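Local coordinates for protein lytic Polysaccharide Monooxygenase (Phytophthora infestans, PDB 6Z5Y) that binds a copper ion as the catalytic domain of a secreted lytic polysaccharide monooxygenase that probably cleaves plant pectin oxidatively during infection, at residues A[25-30]-A[159-164]. Numbering follows the deposited sequence.
Sequences PQWKGG and TVWQAY
Trp161 meets Trp27 edge to face. The CH2 corner of Trp161 points at the middle of the Trp27 indole, 3.7 Å from Trp27 CD2, with the ring planes at 86°. Trp161 chi1 of -72° sets its CG anti to its own carbonyl carbon, and the indole reaches from the strand to the loop. Phe44 and Phe53 also pack against Trp27, while Trp31 meets Trp161 edge to face.

Pro25 CA makes a CH-pi contact over one face of the Trp161 five-membered ring. It lies 3.5 Å from the ring centroid, 8° off the normal. The backbone N of Gln26 lies over the same face of the indole.

In the immunoglobulin-like beta-sandwich expected of a lytic polysaccharide monooxygenase, this loop follows strand 21-23, which pairs antiparallel with strand 158-170. The same strand carries Tyr164, which completes the copper site with His1 and His96.

Two hydrogen bonds lie beside the contact. Tyr164 OH gives one to Gln162 OE1, 2.7 Å away, from above the plane of the Gln162 side-chain carbonyl. The Gln26 chain bends at chi2, and its NE2 hydrogen-bonds back to Glu24 O.

Two contacts are van der Waals. Gln26 CG touches Trp161 CZ3 at 3.3 Å. Pro25 CG packs on Thr159 CG2 at 3.9 Å.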
loop_
_atom_site.group_PDB
_atom_site.type_symbol
_atom_site.label_atom_id
_atom_site.label_comp_id
_atom_site.label_asym_id
_atom_site.label_seq_id
_atom_site.Cartn_x
_atom_site.Cartn_y
_atom_site.Cartn_z
ATOM N N PRO A 25 4.097 -13.396 -10.111
ATOM C CA PRO A 25 5.292 -12.709 -9.629
ATOM C C PRO A 25 6.097 -12.188 -10.813
ATOM O O PRO A 25 6.292 -12.932 -11.802
ATOM C CB PRO A 25 6.011 -13.784 -8.843
ATOM C CG PRO A 25 4.902 -14.707 -8.430
ATOM C CD PRO A 25 3.987 -14.779 -9.620
ATOM N N GLN A 26 6.564 -10.947 -10.691
ATOM C CA GLN A 26 7.305 -10.295 -11.787
ATOM C C GLN A 26 8.761 -10.693 -11.821
ATOM O O GLN A 26 9.437 -10.324 -12.789
ATOM C CB GLN A 26 7.224 -8.786 -11.634
ATOM C CG GLN A 26 5.774 -8.343 -11.730
ATOM C CD GLN A 26 5.232 -8.658 -13.104
ATOM O OE1 GLN A 26 5.722 -8.082 -14.103
ATOM N NE2 GLN A 26 4.377 -9.632 -13.234
ATOM N N TRP A 27 9.229 -11.317 -10.765
ATOM C CA TRP A 27 10.626 -11.735 -10.633
ATOM C C TRP A 27 10.660 -13.247 -10.707
ATOM O O TRP A 27 9.918 -13.885 -9.946
ATOM C CB TRP A 27 11.155 -11.236 -9.318
ATOM C CG TRP A 27 11.007 -9.761 -9.175
ATOM C CD1 TRP A 27 10.843 -8.798 -10.130
ATOM C CD2 TRP A 27 11.060 -9.088 -7.925
ATOM N NE1 TRP A 27 10.787 -7.561 -9.530
ATOM C CE2 TRP A 27 10.932 -7.718 -8.185
ATOM C CE3 TRP A 27 11.197 -9.525 -6.614
ATOM C CZ2 TRP A 27 10.944 -6.786 -7.168
ATOM C CZ3 TRP A 27 11.180 -8.609 -5.604
ATOM C CH2 TRP A 27 11.077 -7.248 -5.886
ATOM N N LYS A 28 11.470 -13.774 -11.617
ATOM C CA LYS A 28 11.560 -15.233 -11.837
ATOM C C LYS A 28 12.228 -15.849 -10.611
ATOM O O LYS A 28 13.296 -15.326 -10.191
ATOM C CB LYS A 28 12.322 -15.555 -13.127
ATOM N N GLY A 29 11.600 -16.876 -10.043
ATOM C CA GLY A 29 12.210 -17.645 -8.947
ATOM C C GLY A 29 11.263 -18.658 -8.353
ATOM O O GLY A 29 10.188 -18.927 -8.908
ATOM N N GLY A 30 11.634 -19.173 -7.191
ATOM C CA GLY A 30 10.982 -20.368 -6.625
ATOM C C GLY A 30 9.868 -20.057 -5.654
ATOM O O GLY A 30 9.771 -20.703 -4.605
ATOM N N THR A 159 1.537 -18.883 -6.394
ATOM C CA THR A 159 1.798 -17.541 -5.877
ATOM C C THR A 159 1.303 -16.498 -6.877
ATOM O O THR A 159 1.607 -16.587 -8.053
ATOM C CB THR A 159 3.283 -17.328 -5.575
ATOM O OG1 THR A 159 3.703 -18.311 -4.621
ATOM C CG2 THR A 159 3.584 -15.948 -5.030
ATOM N N VAL A 160 0.630 -15.498 -6.348
ATOM C CA VAL A 160 0.293 -14.282 -7.110
ATOM C C VAL A 160 0.776 -13.070 -6.329
ATOM O O VAL A 160 1.028 -13.125 -5.124
ATOM C CB VAL A 160 -1.217 -14.153 -7.361
ATOM C CG1 VAL A 160 -1.690 -15.324 -8.204
ATOM C CG2 VAL A 160 -2.056 -14.020 -6.100
ATOM N N TRP A 161 0.889 -11.991 -7.071
ATOM C CA TRP A 161 1.065 -10.637 -6.540
ATOM C C TRP A 161 -0.256 -9.890 -6.721
ATOM O O TRP A 161 -0.808 -9.857 -7.826
ATOM C CB TRP A 161 2.187 -9.908 -7.282
ATOM C CG TRP A 161 3.591 -10.360 -7.006
ATOM C CD1 TRP A 161 4.005 -11.422 -6.269
ATOM C CD2 TRP A 161 4.794 -9.719 -7.471
ATOM N NE1 TRP A 161 5.381 -11.455 -6.246
ATOM C CE2 TRP A 161 5.879 -10.394 -6.925
ATOM C CE3 TRP A 161 5.036 -8.574 -8.217
ATOM C CZ2 TRP A 161 7.191 -10.012 -7.142
ATOM C CZ3 TRP A 161 6.343 -8.181 -8.436
ATOM C CH2 TRP A 161 7.400 -8.894 -7.901
ATOM N N GLN A 162 -0.751 -9.269 -5.655
ATOM C CA GLN A 162 -1.913 -8.384 -5.727
ATOM C C GLN A 162 -1.433 -6.966 -5.434
ATOM O O GLN A 162 -0.726 -6.736 -4.462
ATOM C CB GLN A 162 -2.971 -8.775 -4.727
ATOM C CG GLN A 162 -3.587 -10.126 -5.010
ATOM C CD GLN A 162 -4.420 -10.622 -3.859
ATOM O OE1 GLN A 162 -4.446 -10.050 -2.773
ATOM N NE2 GLN A 162 -5.099 -11.723 -4.083
ATOM N N ALA A 163 -1.834 -6.029 -6.264
ATOM C CA ALA A 163 -1.454 -4.628 -6.101
ATOM C C ALA A 163 -2.618 -3.870 -5.520
ATOM O O ALA A 163 -3.679 -3.811 -6.145
ATOM C CB ALA A 163 -1.073 -4.027 -7.427
ATOM N N TYR A 164 -2.356 -3.192 -4.398
ATOM C CA TYR A 164 -3.339 -2.291 -3.792
ATOM C C TYR A 164 -2.719 -0.898 -3.826
ATOM O O TYR A 164 -1.569 -0.704 -3.409
ATOM C CB TYR A 164 -3.652 -2.705 -2.355
ATOM C CG TYR A 164 -4.264 -4.070 -2.235
ATOM C CD1 TYR A 164 -3.461 -5.183 -2.200
ATOM C CD2 TYR A 164 -5.639 -4.242 -2.173
ATOM C CE1 TYR A 164 -3.993 -6.451 -2.110
ATOM C CE2 TYR A 164 -6.189 -5.520 -2.120
ATOM C CZ TYR A 164 -5.355 -6.623 -2.067
ATOM O OH TYR A 164 -5.898 -7.885 -2.006
#